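Local coordinates for protein restriction endonuclease S subunits (Thermoanaerobacter tengcongensis, PDB 3OKG) that probably recognises and binds DNA as the specificity subunit of a type I methyltransferase, whose M subunit supplies the methylation machinery, at residues Cys237-Gly242 against Ile350-Leu355; Lys282-Gly287 against Asn301-Ala306; Val289-Arg294 against Gly312-Arg317. All coordinates share one frame; numbering follows the deposited sequence.

Overall arrangement
The three contacts illustrate how a small recognition domain combines contacts of different chemistry. Contact 3 is its buried centre, the pairing of the two inner strands of a four-stranded antiparallel sheet through regular backbone bonds and aliphatic side chains, from alanine to leucine and isoleucine. Contact 1 lies on the outer strand beside it, partly buried, where a short helix is held by aliphatic and sulfur contacts and a lysine stem. Contact 2, also partly exposed, joins two linkers between this sheet and a neighbouring one, and relies on proline, glycine and carbonyl groups. Its 301-306 segment begins on the strand that flanks 289-292, so all three contacts reach the same sheet.

Contact 1 of 3, residues Cys237-Gly242 against Ile350-Leu355; sequences CDIIMG and ITKKDL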
loop_
_atom_site.group_PDB
_atom_site.type_symbol
_atom_site.label_atom_id
_atom_site.label_comp_id
_atom_site.label_asym_id
_atom_site.label_seq_id
_atom_site.Cartn_x
_atom_site.Cartn_y
_atom_site.Cartn_z
ATOM N N CYS A 237 18.550 32.307 17.739
ATOM C CA CYS A 237 19.059 30.966 17.468
ATOM C C CYS A 237 20.585 30.979 17.348
ATOM O O CYS A 237 21.156 31.828 16.648
ATOM C CB CYS A 237 18.422 30.435 16.174
ATOM S SG CYS A 237 18.508 28.641 15.967
ATOM N N ASP A 238 21.250 30.062 18.052
ATOM C CA ASP A 238 22.689 29.869 17.862
ATOM C C ASP A 238 22.877 29.005 16.627
ATOM O O ASP A 238 22.212 27.973 16.481
ATOM C CB ASP A 238 23.317 29.163 19.062
ATOM C CG ASP A 238 23.200 29.965 20.338
ATOM O OD1 ASP A 238 23.198 31.204 20.257
ATOM O OD2 ASP A 238 23.104 29.355 21.420
ATOM N N ILE A 239 23.764 29.432 15.733
ATOM C CA ILE A 239 24.014 28.695 14.503
ATOM C C ILE A 239 25.464 28.217 14.474
ATOM O O ILE A 239 26.391 29.000 14.662
ATOM C CB ILE A 239 23.727 29.553 13.274
ATOM C CG1 ILE A 239 22.271 30.049 13.310
ATOM C CG2 ILE A 239 23.972 28.774 12.014
ATOM C CD1 ILE A 239 21.873 30.812 12.077
ATOM N N ILE A 240 25.637 26.931 14.218
ATOM C CA ILE A 240 26.929 26.246 14.286
ATOM C C ILE A 240 27.154 25.537 12.946
ATOM O O ILE A 240 26.418 24.612 12.620
ATOM C CB ILE A 240 26.862 25.163 15.390
ATOM C CG1 ILE A 240 26.560 25.794 16.756
ATOM C CG2 ILE A 240 28.131 24.322 15.432
ATOM C CD1 ILE A 240 25.077 25.754 17.157
ATOM N N MET A 241 28.130 25.970 12.149
ATOM C CA MET A 241 28.402 25.280 10.884
ATOM C C MET A 241 29.300 24.068 11.166
ATOM O O MET A 241 30.329 24.201 11.816
ATOM C CB MET A 241 29.101 26.194 9.879
ATOM C CG MET A 241 28.358 27.462 9.487
ATOM S SD MET A 241 26.775 27.154 8.689
ATOM C CE MET A 241 25.744 27.085 10.135
ATOM N N GLY A 242 28.920 22.892 10.682
ATOM C CA GLY A 242 29.700 21.698 10.973
ATOM C C GLY A 242 31.059 21.703 10.279
ATOM O O GLY A 242 31.253 22.395 9.269
ATOM N N ILE A 350 25.112 26.478 1.937
ATOM C CA ILE A 350 24.453 27.443 2.802
ATOM C C ILE A 350 25.461 27.974 3.817
ATOM O O ILE A 350 26.047 27.207 4.579
ATOM C CB ILE A 350 23.232 26.811 3.518
ATOM C CG1 ILE A 350 22.046 26.738 2.566
ATOM C CG2 ILE A 350 22.810 27.639 4.717
ATOM C CD1 ILE A 350 21.488 28.098 2.200
ATOM N N THR A 351 25.660 29.288 3.819
ATOM C CA THR A 351 26.610 29.910 4.730
ATOM C C THR A 351 25.942 30.280 6.049
ATOM O O THR A 351 24.721 30.465 6.111
ATOM C CB THR A 351 27.200 31.187 4.119
ATOM O OG1 THR A 351 28.399 31.549 4.818
ATOM C CG2 THR A 351 26.206 32.334 4.213
ATOM N N LYS A 352 26.747 30.387 7.102
ATOM C CA LYS A 352 26.264 30.870 8.390
ATOM C C LYS A 352 25.459 32.156 8.220
ATOM O O LYS A 352 24.357 32.288 8.747
ATOM C CB LYS A 352 27.436 31.119 9.340
ATOM C CG LYS A 352 27.039 31.210 10.806
ATOM C CD LYS A 352 28.234 31.568 11.663
ATOM C CE LYS A 352 27.981 31.266 13.131
ATOM N NZ LYS A 352 29.236 30.872 13.848
ATOM N N LYS A 353 26.011 33.113 7.485
ATOM C CA LYS A 353 25.328 34.384 7.317
ATOM C C LYS A 353 23.944 34.207 6.691
ATOM O O LYS A 353 22.979 34.807 7.152
ATOM C CB LYS A 353 26.190 35.367 6.526
ATOM C CG LYS A 353 26.778 36.473 7.387
ATOM C CD LYS A 353 25.701 37.510 7.723
ATOM C CE LYS A 353 26.289 38.870 8.082
ATOM N NZ LYS A 353 25.307 39.979 7.822
ATOM N N ASP A 354 23.850 33.365 5.665
ATOM C CA ASP A 354 22.562 33.021 5.066
ATOM C C ASP A 354 21.550 32.632 6.138
ATOM O O ASP A 354 20.484 33.240 6.247
ATOM C CB ASP A 354 22.724 31.867 4.074
ATOM C CG ASP A 354 23.469 32.279 2.820
ATOM O OD1 ASP A 354 23.655 33.502 2.617
ATOM O OD2 ASP A 354 23.867 31.383 2.039
ATOM N N LEU A 355 21.906 31.631 6.936
ATOM C CA LEU A 355 21.020 31.118 7.971
ATOM C C LEU A 355 20.664 32.193 8.967
ATOM O O LEU A 355 19.514 32.322 9.359
ATOM C CB LEU A 355 21.678 29.962 8.712
ATOM C CG LEU A 355 21.218 28.533 8.424
ATOM C CD1 LEU A 355 20.517 28.422 7.087
ATOM C CD2 LEU A 355 22.395 27.572 8.529
#
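Met-241 lays its sulfur over one face of the flat peptide group joining Thr-351 to Lys-352, with SD 3.6 Å from Lys-352 N and almost straight above it. The oxygen of that peptide, Thr-351 O, accepts Leu-355 N in the first turn of the helix. A second flat group, the carboxylate of Asp-354, is met from above its plane by Thr-351 N, 51° out of it, which ties down the start of the helix. Bends at chi2 and chi3 fold the methionine chain back, and CE reaches Leu-355 CD2 at 3.7 Å. Deeper in, Ile-239 CD1 presses on Leu-355 CB at 3.5 Å, tighter than ordinary carbon contact. Lys-352 CG, anti to the backbone N (chi1 -162°), lies 4.1 Å from Ile-239 CG2; the two side chains run antiparallel past one another, and the extended lysine stem carries CE to 3.2 Å from Ile-239 O. An alanine in place of Met-241 would probably open a gap between strand and helix, leaving Leu-355 CD2 and the Lys-352 peptide without their sulfur and methyl cover. Strand 237-241, one of the two outer strands of the antiparallel sheet, pairs with 313-318. Helix 352-357 covers the face carrying Ile-239, Met-241 and Ala-314, and Ile-350, just before it, is backbone-bonded to Val-293.

Contact 2 of 3, residues Lys282-Gly287 against Asn301-Ala306; sequences KVARPG and NVANLA
Gly-287 and Ala-303 mark where two bends of the chain, running 124° apart, are pinned by a single backbone hydrogen bond, Gly-287 N to Ala-303 O at 3.0 Å, with the donor tilted 24° from the carbonyl plane. The same oxygen also receives a CA-H contact from Pro-286 CA at 3.4 Å, so two neighbouring residues grip it. Gly-287 has backbone angles at which a side chain would be jammed against the preceding carbonyl oxygen, so glycine is required for the turn itself.

The Pro-286 ring rests against the backbone of 304-306: CD comes within 3.7 Å of Ala-306 N, and CG lies near Asn-304 O and Leu-305 CA. Ala-303 answers from the other segment, its CB 3.3 Å from Arg-285 O. One residue earlier, Val-302 points CG1 at Gly-287 O, 3.5 Å away, a placement that follows from CG1 standing anti to the backbone N (chi1 161°). Where 301-306 runs on into strand 307-309, beside 283-284, Ala-284 O takes a CA-H contact from Ala-306 CA at 3.4 Å. Asp-288 OD2 accepts Arg-285 N, and the Asp-288 backbone bonds to that of Ala-303.

Two connections between sheets thus meet at an angle: one leads from strand 283-284 towards 289-292, the other returns from 300-302 to 307-309, the antiparallel partner of 283-284. Both run between the two sheets of the second DNA specificity domain, a target recognition domain of the type I S-subunit family.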
loop_
_atom_site.group_PDB
_atom_site.type_symbol
_atom_site.label_atom_id
_atom_site.label_comp_id
_atom_site.label_asym_id
_atom_site.label_seq_id
_atom_site.Cartn_x
_atom_site.Cartn_y
_atom_site.Cartn_z
ATOM N N LYS A 282 32.404 20.436 16.290
ATOM C CA LYS A 282 31.185 21.241 16.284
ATOM C C LYS A 282 30.100 20.361 16.905
ATOM O O LYS A 282 29.755 19.321 16.354
ATOM C CB LYS A 282 30.797 21.667 14.869
ATOM C CG LYS A 282 31.778 22.632 14.207
ATOM C CD LYS A 282 31.918 23.928 15.003
ATOM C CE LYS A 282 32.465 25.062 14.135
ATOM N NZ LYS A 282 32.822 26.267 14.941
ATOM N N VAL A 283 29.568 20.764 18.052
ATOM C CA VAL A 283 28.666 19.880 18.799
ATOM C C VAL A 283 27.215 20.341 18.772
ATOM O O VAL A 283 26.922 21.517 18.985
ATOM C CB VAL A 283 29.126 19.724 20.262
ATOM C CG1 VAL A 283 28.150 18.871 21.049
ATOM C CG2 VAL A 283 30.538 19.123 20.303
ATOM N N ALA A 284 26.318 19.401 18.496
ATOM C CA ALA A 284 24.883 19.627 18.615
ATOM C C ALA A 284 24.354 18.839 19.820
ATOM O O ALA A 284 24.848 17.749 20.124
ATOM C CB ALA A 284 24.188 19.200 17.342
ATOM N N ARG A 285 23.363 19.388 20.513
ATOM C CA ARG A 285 22.786 18.729 21.689
ATOM C C ARG A 285 21.323 18.337 21.475
ATOM O O ARG A 285 20.687 18.772 20.503
ATOM C CB ARG A 285 22.893 19.644 22.914
ATOM C CG ARG A 285 24.213 20.379 23.030
ATOM C CD ARG A 285 24.379 21.031 24.391
ATOM N NE ARG A 285 23.329 22.001 24.682
ATOM C CZ ARG A 285 23.493 23.051 25.480
ATOM N NH1 ARG A 285 24.661 23.266 26.056
ATOM N NH2 ARG A 285 22.493 23.897 25.698
ATOM N N PRO A 286 20.778 17.517 22.388
ATOM C CA PRO A 286 19.366 17.152 22.300
ATOM C C PRO A 286 18.512 18.405 22.210
ATOM O O PRO A 286 18.636 19.312 23.040
ATOM C CB PRO A 286 19.116 16.432 23.621
ATOM C CG PRO A 286 20.434 15.831 23.952
ATOM C CD PRO A 286 21.455 16.822 23.498
ATOM N N GLY A 287 17.659 18.447 21.194
ATOM C CA GLY A 287 16.854 19.618 20.926
ATOM C C GLY A 287 17.253 20.216 19.597
ATOM O O GLY A 287 16.456 20.240 18.663
ATOM N N ASN A 301 16.613 17.509 10.385
ATOM C CA ASN A 301 16.401 16.530 11.442
ATOM C C ASN A 301 16.513 17.199 12.812
ATOM O O ASN A 301 16.895 18.359 12.919
ATOM C CB ASN A 301 17.444 15.400 11.365
ATOM C CG ASN A 301 16.855 14.065 10.903
ATOM O OD1 ASN A 301 15.942 14.009 10.079
ATOM N ND2 ASN A 301 17.395 12.982 11.435
ATOM N N VAL A 302 16.201 16.466 13.868
ATOM C CA VAL A 302 16.442 16.962 15.221
ATOM C C VAL A 302 17.416 16.046 15.947
ATOM O O VAL A 302 17.319 14.826 15.850
ATOM C CB VAL A 302 15.135 17.051 16.025
ATOM C CG1 VAL A 302 15.414 17.106 17.522
ATOM C CG2 VAL A 302 14.318 18.263 15.570
ATOM N N ALA A 303 18.352 16.635 16.679
ATOM C CA ALA A 303 19.305 15.847 17.461
ATOM C C ALA A 303 18.631 15.270 18.691
ATOM O O ALA A 303 17.953 15.990 19.416
ATOM C CB ALA A 303 20.485 16.708 17.886
ATOM N N ASN A 304 18.818 13.977 18.943
ATOM C CA ASN A 304 18.340 13.407 20.208
ATOM C C ASN A 304 19.454 13.025 21.175
ATOM O O ASN A 304 19.182 12.559 22.285
ATOM C CB ASN A 304 17.365 12.237 20.002
ATOM C CG ASN A 304 17.842 11.233 18.960
ATOM O OD1 ASN A 304 17.087 10.341 18.559
ATOM N ND2 ASN A 304 19.088 11.371 18.515
ATOM N N LEU A 305 20.701 13.243 20.758
ATOM C CA LEU A 305 21.861 12.947 21.596
ATOM C C LEU A 305 22.956 13.976 21.351
ATOM O O LEU A 305 23.052 14.540 20.261
ATOM C CB LEU A 305 22.421 11.557 21.264
ATOM C CG LEU A 305 21.733 10.305 21.800
ATOM C CD1 LEU A 305 21.205 10.549 23.204
ATOM C CD2 LEU A 305 20.620 9.862 20.866
ATOM N N ALA A 306 23.792 14.220 22.355
ATOM C CA ALA A 306 25.010 14.977 22.111
ATOM C C ALA A 306 25.728 14.295 20.945
ATOM O O ALA A 306 25.888 13.083 20.929
ATOM C CB ALA A 306 25.882 14.998 23.352
#

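Contact 3 of 3, residues Val289-Arg294 against Gly312-Arg317; sequences VLISVR and GLAALR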
loop_
_atom_site.group_PDB
_atom_site.type_symbol
_atom_site.label_atom_id
_atom_site.label_comp_id
_atom_site.label_asym_id
_atom_site.label_seq_id
_atom_site.Cartn_x
_atom_site.Cartn_y
_atom_site.Cartn_z
ATOM N N VAL A 289 18.125 21.664 16.080
ATOM C CA VAL A 289 17.677 21.272 14.766
ATOM C C VAL A 289 18.891 21.129 13.884
ATOM O O VAL A 289 19.804 21.954 13.947
ATOM C CB VAL A 289 16.706 22.353 14.199
ATOM C CG1 VAL A 289 16.359 22.063 12.742
ATOM C CG2 VAL A 289 15.429 22.415 15.063
ATOM N N LEU A 290 18.931 20.072 13.080
ATOM C CA LEU A 290 20.039 19.869 12.154
ATOM C C LEU A 290 19.536 20.202 10.769
ATOM O O LEU A 290 18.398 19.885 10.424
ATOM C CB LEU A 290 20.550 18.409 12.197
ATOM C CG LEU A 290 20.940 17.841 13.566
ATOM C CD1 LEU A 290 21.192 16.344 13.488
ATOM C CD2 LEU A 290 22.167 18.552 14.140
ATOM N N ILE A 291 20.371 20.833 9.961
ATOM C CA ILE A 291 19.941 21.204 8.618
ATOM C C ILE A 291 21.064 20.937 7.626
ATOM O O ILE A 291 22.229 21.120 7.953
ATOM C CB ILE A 291 19.493 22.674 8.564
ATOM C CG1 ILE A 291 18.888 23.011 7.202
ATOM C CG2 ILE A 291 20.648 23.606 8.915
ATOM C CD1 ILE A 291 17.993 24.233 7.233
ATOM N N SER A 292 20.710 20.475 6.428
ATOM C CA SER A 292 21.703 20.148 5.416
ATOM C C SER A 292 22.142 21.419 4.726
ATOM O O SER A 292 21.315 22.181 4.257
ATOM C CB SER A 292 21.129 19.178 4.386
ATOM O OG SER A 292 22.026 19.004 3.303
ATOM N N VAL A 293 23.448 21.653 4.665
ATOM C CA VAL A 293 23.951 22.882 4.051
ATOM C C VAL A 293 24.741 22.573 2.784
ATOM O O VAL A 293 25.386 23.456 2.218
ATOM C CB VAL A 293 24.825 23.685 5.038
ATOM C CG1 VAL A 293 23.965 24.260 6.153
ATOM C CG2 VAL A 293 25.936 22.796 5.624
ATOM N N ARG A 294 24.659 21.325 2.330
ATOM C CA ARG A 294 25.494 20.846 1.231
ATOM C C ARG A 294 24.943 20.585 -0.176
ATOM O O ARG A 294 25.050 21.434 -1.060
ATOM C CB ARG A 294 26.222 19.563 1.646
ATOM C CG ARG A 294 27.684 19.770 2.011
ATOM C CD ARG A 294 28.077 21.234 1.907
ATOM N NE ARG A 294 29.507 21.401 1.667
ATOM C CZ ARG A 294 30.333 20.409 1.353
ATOM N NH1 ARG A 294 29.872 19.170 1.240
ATOM N NH2 ARG A 294 31.620 20.653 1.151
ATOM N N GLY A 312 28.598 18.935 6.012
ATOM C CA GLY A 312 27.311 18.904 5.343
ATOM C C GLY A 312 26.160 19.477 6.145
ATOM O O GLY A 312 25.087 19.759 5.589
ATOM N N LEU A 313 26.386 19.643 7.444
ATOM C CA LEU A 313 25.336 20.059 8.369
ATOM C C LEU A 313 25.611 21.409 9.027
ATOM O O LEU A 313 26.763 21.819 9.166
ATOM C CB LEU A 313 25.189 19.020 9.477
ATOM C CG LEU A 313 24.745 17.629 9.017
ATOM C CD1 LEU A 313 24.566 16.724 10.202
ATOM C CD2 LEU A 313 23.451 17.747 8.215
ATOM N N ALA A 314 24.538 22.093 9.414
ATOM C CA ALA A 314 24.605 23.123 10.443
ATOM C C ALA A 314 23.688 22.659 11.584
ATOM O O ALA A 314 22.741 21.918 11.351
ATOM C CB ALA A 314 24.142 24.467 9.881
ATOM N N ALA A 315 23.987 23.057 12.816
ATOM C CA ALA A 315 23.060 22.843 13.925
ATOM C C ALA A 315 22.497 24.191 14.405
ATOM O O ALA A 315 23.234 25.179 14.515
ATOM C CB ALA A 315 23.739 22.122 15.057
ATOM N N LEU A 316 21.197 24.232 14.675
ATOM C CA LEU A 316 20.515 25.459 15.107
ATOM C C LEU A 316 19.990 25.246 16.502
ATOM O O LEU A 316 19.202 24.318 16.757
ATOM C CB LEU A 316 19.346 25.771 14.172
ATOM C CG LEU A 316 19.703 25.615 12.695
ATOM C CD1 LEU A 316 18.434 25.643 11.838
ATOM C CD2 LEU A 316 20.659 26.707 12.281
ATOM N N ARG A 317 20.444 26.070 17.431
ATOM C CA ARG A 317 20.030 25.885 18.809
ATOM C C ARG A 317 19.208 27.080 19.222
ATOM O O ARG A 317 19.749 28.172 19.397
ATOM C CB ARG A 317 21.218 25.730 19.745
ATOM C CG ARG A 317 20.785 25.377 21.165
ATOM C CD ARG A 317 21.968 25.050 22.056
ATOM N NE ARG A 317 22.668 23.837 21.626
ATOM C CZ ARG A 317 23.985 23.746 21.444
ATOM N NH1 ARG A 317 24.770 24.795 21.666
ATOM N NH2 ARG A 317 24.520 22.603 21.052
#
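Ile-291 and Ala-314 form one of the two hydrogen-bonded pairs of this antiparallel ladder, joined in both directions through Ile-291 N to Ala-314 O (3.0 Å) and Ala-314 N to Ile-291 O (2.9 Å). Val-289 and Leu-316 repeat this pair of hydrogen bonds two residues away. Beyond the regular strand, Val-293 N adds a fifth bond to Gly-312 O, short at 2.7 Å and nearly straight at 175°, though tilted from the carbonyl plane.

The side chains on one face interlock around Ala-314. Its CB touches Ile-291 CG2 at 3.7 Å, and Val-293 CG1 lies equally near. Ile-291 CG2 also approaches Leu-316 CD1, so a single methyl bridges two residues of the facing strand. Val-293 has its CG2 between the backbone N and the carbonyl carbon (chi1 -69° for CG1), and this methyl packs closely on the Gly-312 carbonyl, 3.2 Å from its oxygen. On the opposite face Leu-290 CD2 meets Ala-315 CB at 4.0 Å, and Leu-313 reaches back with CD2 to Ile-291 O at 3.6 Å.

In the second shell, Ser-292 is positioned by a hydrogen bond from OG to Pro-296 O in the following loop. Near the end of strand 313-318, Arg-317 forms a salt bridge with Asp-288. Val-289 and Leu-316 pack on helix 324-333, whereas Leu-290 and Leu-313 meet Phe-266 on the other side of the sheet. The two strands are the inner pair of the four: 237-241 lies beside 313-318, and 300-302 beside 289-292.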